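Local coordinates for protein acyl-coenzyme A oxidase (Caenorhabditis elegans, PDB 5K3H) that catalyses the FAD-dependent first step of peroxisomal beta-oxidation, desaturating acyl-CoA substrates to (2E)-enoyl-CoA and passing the electrons to oxygen to give hydrogen peroxide, at residues Y169-Q174 against Y207-N212; G486-Y491 against D565-H570. All coordinates share one frame; numbering follows the deposited sequence.

Interaction 1: Y169-Q174 against Y207-N212; sequences YDIGTQ and YIKGKN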
loop_
_atom_site.group_PDB
_atom_site.type_symbol
_atom_site.label_atom_id
_atom_site.label_comp_id
_atom_site.label_asym_id
_atom_site.label_seq_id
_atom_site.Cartn_x
_atom_site.Cartn_y
_atom_site.Cartn_z
ATOM N N TYR B 169 5.312 7.882 -44.119
ATOM C CA TYR B 169 6.008 7.191 -45.191
ATOM C C TYR B 169 6.447 8.206 -46.238
ATOM O O TYR B 169 5.610 8.891 -46.837
ATOM C CB TYR B 169 5.140 6.112 -45.834
ATOM C CG TYR B 169 5.969 5.362 -46.840
ATOM C CD1 TYR B 169 7.200 4.837 -46.463
ATOM C CD2 TYR B 169 5.564 5.205 -48.162
ATOM C CE1 TYR B 169 7.988 4.160 -47.351
ATOM C CE2 TYR B 169 6.358 4.516 -49.068
ATOM C CZ TYR B 169 7.572 3.998 -48.648
ATOM O OH TYR B 169 8.413 3.316 -49.498
ATOM N N ASP B 170 7.758 8.275 -46.470
ATOM C CA ASP B 170 8.359 9.159 -47.463
ATOM C C ASP B 170 8.614 8.337 -48.723
ATOM O O ASP B 170 9.599 7.598 -48.801
ATOM C CB ASP B 170 9.643 9.752 -46.895
ATOM C CG ASP B 170 10.280 10.771 -47.819
ATOM O OD1 ASP B 170 10.147 10.645 -49.059
ATOM O OD2 ASP B 170 10.934 11.708 -47.300
ATOM N N ILE B 171 7.731 8.481 -49.718
ATOM C CA ILE B 171 7.782 7.651 -50.925
ATOM C C ILE B 171 9.024 7.952 -51.755
ATOM O O ILE B 171 9.578 7.060 -52.409
ATOM C CB ILE B 171 6.492 7.820 -51.745
ATOM C CG1 ILE B 171 5.258 7.454 -50.902
ATOM C CG2 ILE B 171 6.545 6.969 -53.014
ATOM C CD1 ILE B 171 3.916 7.738 -51.580
ATOM N N GLY B 172 9.463 9.210 -51.776
ATOM C CA GLY B 172 10.632 9.556 -52.561
ATOM C C GLY B 172 11.881 8.832 -52.102
ATOM O O GLY B 172 12.656 8.334 -52.922
ATOM N N THR B 173 12.088 8.752 -50.789
ATOM C CA THR B 173 13.296 8.168 -50.213
ATOM C C THR B 173 13.099 6.753 -49.682
ATOM O O THR B 173 14.045 6.182 -49.133
ATOM C CB THR B 173 13.822 9.068 -49.098
ATOM O OG1 THR B 173 12.886 9.086 -48.007
ATOM C CG2 THR B 173 13.974 10.480 -49.631
ATOM N N GLN B 174 11.887 6.207 -49.768
ATOM C CA GLN B 174 11.558 4.886 -49.232
ATOM C C GLN B 174 12.008 4.747 -47.782
ATOM O O GLN B 174 12.745 3.822 -47.414
ATOM C CB GLN B 174 12.170 3.786 -50.087
ATOM C CG GLN B 174 11.543 3.645 -51.466
ATOM C CD GLN B 174 12.370 2.740 -52.333
ATOM O OE1 GLN B 174 13.086 3.208 -53.214
ATOM N NE2 GLN B 174 12.315 1.430 -52.059
ATOM N N TYR B 207 1.322 7.076 -41.437
ATOM C CA TYR B 207 0.713 7.936 -42.437
ATOM C C TYR B 207 1.354 7.675 -43.798
ATOM O O TYR B 207 2.585 7.582 -43.906
ATOM C CB TYR B 207 0.876 9.404 -42.043
ATOM C CG TYR B 207 -0.066 9.872 -40.951
ATOM C CD1 TYR B 207 0.189 9.577 -39.611
ATOM C CD2 TYR B 207 -1.191 10.641 -41.250
ATOM C CE1 TYR B 207 -0.657 10.025 -38.605
ATOM C CE2 TYR B 207 -2.051 11.094 -40.240
ATOM C CZ TYR B 207 -1.766 10.789 -38.936
ATOM O OH TYR B 207 -2.599 11.227 -37.953
ATOM N N ILE B 208 0.520 7.501 -44.820
ATOM C CA ILE B 208 0.976 7.392 -46.202
ATOM C C ILE B 208 0.117 8.296 -47.064
ATOM O O ILE B 208 -1.108 8.144 -47.098
ATOM C CB ILE B 208 0.930 5.952 -46.730
ATOM C CG1 ILE B 208 1.598 4.987 -45.746
ATOM C CG2 ILE B 208 1.580 5.868 -48.122
ATOM C CD1 ILE B 208 1.407 3.547 -46.152
ATOM N N LYS B 209 0.755 9.211 -47.784
ATOM C CA LYS B 209 0.030 10.163 -48.621
ATOM C C LYS B 209 -1.000 10.921 -47.792
ATOM O O LYS B 209 -2.058 11.295 -48.287
ATOM C CB LYS B 209 -0.662 9.460 -49.796
ATOM C CG LYS B 209 0.217 8.761 -50.848
ATOM C CD LYS B 209 -0.702 8.202 -51.958
ATOM C CE LYS B 209 0.009 7.565 -53.127
ATOM N NZ LYS B 209 0.267 6.106 -52.898
ATOM N N GLY B 210 -0.695 11.140 -46.514
ATOM C CA GLY B 210 -1.549 11.904 -45.623
ATOM C C GLY B 210 -2.691 11.138 -44.988
ATOM O O GLY B 210 -3.370 11.687 -44.106
ATOM N N LYS B 211 -2.848 9.854 -45.298
ATOM C CA LYS B 211 -3.881 9.038 -44.683
ATOM C C LYS B 211 -3.284 8.299 -43.498
ATOM O O LYS B 211 -2.196 7.730 -43.603
ATOM C CB LYS B 211 -4.458 8.016 -45.667
ATOM C CG LYS B 211 -5.454 7.067 -44.972
ATOM C CD LYS B 211 -6.139 6.040 -45.872
ATOM C CE LYS B 211 -6.846 4.987 -44.988
ATOM N NZ LYS B 211 -7.781 4.088 -45.709
ATOM N N ASN B 212 -4.017 8.295 -42.385
ATOM C CA ASN B 212 -3.623 7.626 -41.149
ATOM C C ASN B 212 -4.082 6.169 -41.177
ATOM O O ASN B 212 -5.287 5.890 -41.236
ATOM C CB ASN B 212 -4.226 8.354 -39.938
ATOM C CG ASN B 212 -3.753 7.778 -38.590
ATOM O OD1 ASN B 212 -2.978 6.828 -38.539
ATOM N ND2 ASN B 212 -4.196 8.388 -37.503
HETATM O O HOH W 1 3.133 9.957 -47.200
#
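Y169 and I208 sit side by side where two neighbouring parallel strands, 166-170 and 199-208, end in the mixed beta sheet of the acyl-CoA oxidase. Between these ends one nearly straight backbone bond runs from Y169 N to Y207 O, at 2.8 Å. Beyond it the two chains diverge, and a water bridges them, donating to Y169 O and accepting from K209 N at 2.6 Å. K209 belongs to the type I' turn I208-K211, leading into strand 211-221, whereas after Y169 the chain turns through an Asx motif, T173 N donating to D170 OD1. From its root outward, the Y169 side chain sets CB 3.5 Å from Y207 O and 3.7 Å from I208 CG1. With CG anti to the backbone N (chi1 -175°), the ring then leads away from strand 199-208, and CD2 lies 4.0 Å from I208 CG2, which sits at the ring edge near its plane. The backbone N of I171 stands over one ring face, toward the rim. F176 meets the same ring with planes at about 45°, and at the tip OH is hydrogen-bonded to A274 O. Nearer the surface, I171 CD1 rests 3.9 Å from K209 CG.

Interaction 2: G486-Y491 against D565-H570; sequences GGITEY and DLLHLH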
loop_
_atom_site.group_PDB
_atom_site.type_symbol
_atom_site.label_atom_id
_atom_site.label_comp_id
_atom_site.label_asym_id
_atom_site.label_seq_id
_atom_site.Cartn_x
_atom_site.Cartn_y
_atom_site.Cartn_z
ATOM N N GLY B 486 -20.491 -32.281 0.805
ATOM C CA GLY B 486 -19.120 -32.676 1.077
ATOM C C GLY B 486 -18.103 -32.189 0.068
ATOM O O GLY B 486 -16.932 -32.594 0.142
ATOM N N GLY B 487 -18.528 -31.358 -0.890
ATOM C CA GLY B 487 -17.661 -30.645 -1.800
ATOM C C GLY B 487 -17.859 -29.143 -1.691
ATOM O O GLY B 487 -18.012 -28.603 -0.591
ATOM N N ILE B 488 -17.946 -28.479 -2.845
ATOM C CA ILE B 488 -17.995 -27.023 -2.947
ATOM C C ILE B 488 -19.097 -26.526 -3.879
ATOM O O ILE B 488 -19.365 -25.316 -3.925
ATOM C CB ILE B 488 -16.597 -26.520 -3.398
ATOM C CG1 ILE B 488 -15.601 -26.641 -2.239
ATOM C CG2 ILE B 488 -16.559 -25.111 -3.992
ATOM C CD1 ILE B 488 -16.027 -25.840 -1.022
ATOM N N THR B 489 -19.813 -27.431 -4.556
ATOM C CA THR B 489 -20.668 -27.012 -5.658
ATOM C C THR B 489 -21.782 -26.084 -5.214
ATOM O O THR B 489 -22.214 -25.241 -6.005
ATOM C CB THR B 489 -21.239 -28.236 -6.392
ATOM O OG1 THR B 489 -22.197 -28.905 -5.567
ATOM C CG2 THR B 489 -20.113 -29.223 -6.730
ATOM N N GLU B 490 -22.228 -26.153 -3.960
ATOM C CA GLU B 490 -23.214 -25.152 -3.563
ATOM C C GLU B 490 -22.605 -23.751 -3.478
ATOM O O GLU B 490 -23.290 -22.767 -3.790
ATOM C CB GLU B 490 -23.899 -25.538 -2.254
ATOM C CG GLU B 490 -24.632 -26.885 -2.310
ATOM C CD GLU B 490 -25.522 -27.037 -3.545
ATOM O OE1 GLU B 490 -25.632 -28.167 -4.038
ATOM O OE2 GLU B 490 -26.125 -26.042 -4.022
ATOM N N TYR B 491 -21.320 -23.636 -3.104
ATOM C CA TYR B 491 -20.638 -22.337 -3.131
ATOM C C TYR B 491 -20.438 -21.845 -4.563
ATOM O O TYR B 491 -20.599 -20.656 -4.849
ATOM C CB TYR B 491 -19.285 -22.422 -2.413
ATOM C CG TYR B 491 -19.378 -22.518 -0.914
ATOM C CD1 TYR B 491 -19.552 -23.747 -0.294
ATOM C CD2 TYR B 491 -19.297 -21.382 -0.118
ATOM C CE1 TYR B 491 -19.665 -23.850 1.105
ATOM C CE2 TYR B 491 -19.399 -21.460 1.277
ATOM C CZ TYR B 491 -19.579 -22.703 1.893
ATOM O OH TYR B 491 -19.669 -22.796 3.275
ATOM N N ASP B 565 -8.785 -28.247 2.169
ATOM C CA ASP B 565 -8.918 -27.350 3.314
ATOM C C ASP B 565 -8.709 -25.910 2.892
ATOM O O ASP B 565 -9.452 -25.020 3.310
ATOM C CB ASP B 565 -7.910 -27.689 4.412
ATOM C CG ASP B 565 -8.175 -29.017 5.052
ATOM O OD1 ASP B 565 -9.279 -29.563 4.844
ATOM O OD2 ASP B 565 -7.291 -29.489 5.811
ATOM N N LEU B 566 -7.664 -25.659 2.093
ATOM C CA LEU B 566 -7.420 -24.312 1.582
ATOM C C LEU B 566 -8.607 -23.822 0.785
ATOM O O LEU B 566 -9.054 -22.681 0.969
ATOM C CB LEU B 566 -6.181 -24.276 0.674
ATOM C CG LEU B 566 -4.914 -23.581 1.148
ATOM C CD1 LEU B 566 -4.026 -23.175 -0.012
ATOM C CD2 LEU B 566 -5.274 -22.395 1.986
ATOM N N LEU B 567 -9.145 -24.691 -0.088
ATOM C CA LEU B 567 -10.255 -24.302 -0.955
ATOM C C LEU B 567 -11.492 -23.938 -0.148
ATOM O O LEU B 567 -12.182 -22.958 -0.466
ATOM C CB LEU B 567 -10.591 -25.436 -1.917
ATOM C CG LEU B 567 -11.895 -25.205 -2.689
ATOM C CD1 LEU B 567 -11.842 -24.034 -3.683
ATOM C CD2 LEU B 567 -12.298 -26.490 -3.360
ATOM N N HIS B 568 -11.774 -24.704 0.914
ATOM C CA HIS B 568 -12.938 -24.420 1.748
ATOM C C HIS B 568 -12.779 -23.111 2.488
ATOM O O HIS B 568 -13.772 -22.409 2.712
ATOM C CB HIS B 568 -13.192 -25.541 2.750
ATOM C CG HIS B 568 -14.016 -26.653 2.203
ATOM N ND1 HIS B 568 -13.467 -27.737 1.546
ATOM C CD2 HIS B 568 -15.360 -26.808 2.141
ATOM C CE1 HIS B 568 -14.438 -28.535 1.143
ATOM N NE2 HIS B 568 -15.596 -27.991 1.487
ATOM N N LEU B 569 -11.556 -22.784 2.917
ATOM C CA LEU B 569 -11.299 -21.453 3.470
ATOM C C LEU B 569 -11.568 -20.368 2.433
ATOM O O LEU B 569 -12.250 -19.369 2.712
ATOM C CB LEU B 569 -9.852 -21.358 3.954
ATOM C CG LEU B 569 -9.387 -20.014 4.530
ATOM C CD1 LEU B 569 -10.227 -19.606 5.757
ATOM C CD2 LEU B 569 -7.916 -20.069 4.874
ATOM N N HIS B 570 -11.055 -20.573 1.214
ATOM C CA HIS B 570 -11.207 -19.604 0.137
ATOM C C HIS B 570 -12.678 -19.304 -0.139
ATOM O O HIS B 570 -13.093 -18.137 -0.156
ATOM C CB HIS B 570 -10.494 -20.138 -1.116
ATOM C CG HIS B 570 -10.423 -19.167 -2.260
ATOM N ND1 HIS B 570 -9.767 -17.958 -2.178
ATOM C CD2 HIS B 570 -10.893 -19.251 -3.529
ATOM C CE1 HIS B 570 -9.861 -17.327 -3.335
ATOM N NE2 HIS B 570 -10.534 -18.092 -4.173
#
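L567 and H568, on successive positions of helix 557-577, receive I488, the N-cap residue of helix 489-515, so that the start of one helix packs on the flank of another in the all-helical C-terminal region of the oxidase. Walking along the helix, D565 points elsewhere, to a salt bridge with K606, and L566 packs on helix 338-367. L567 makes the first contact: its CD2 meets I488 CG1 at 3.5 Å, the two side chains reaching toward each other tip to tip. H568 follows, its CG anti to the carbonyl carbon (chi1 -86°), which carries the imidazole out to the loop before helix 489-515. There NE2 donates to G487 O at 3.2 Å, a bent bond (138°) in which the donor stands above the carbonyl plane. I488 CD1 makes a CH-pi contact over the H568 ring face, 3.5 Å from its centroid and offset toward NE2 and CD2. Replacing H568 by alanine is likely to leave G487 O without this donor and take away the ring face under I488 CD1. The ring of Y603 lies nearly parallel to the imidazole, and H568 ND1 is held by S564 O one turn back.

The two contacts lie on opposite sides of the chain's centre, their centres about 61 Å apart and their nearest atoms about 43 Å, and they share no strand or helix. Interaction 1 is at the ends of two neighbouring strands, far from the chain's centre, where they run into exposed turns; interaction 2 joins two helices of the C-terminal region. Both are partly buried, each with two buried residues among those that touch, but interaction 1 relies on main-chain polar groups and a water, with side chains adding apolar contacts, whereas interaction 2 depends on side chains of both segments, together with one main-chain acceptor, G487 O. Both lie away from the FAD, ATP and substrate sites.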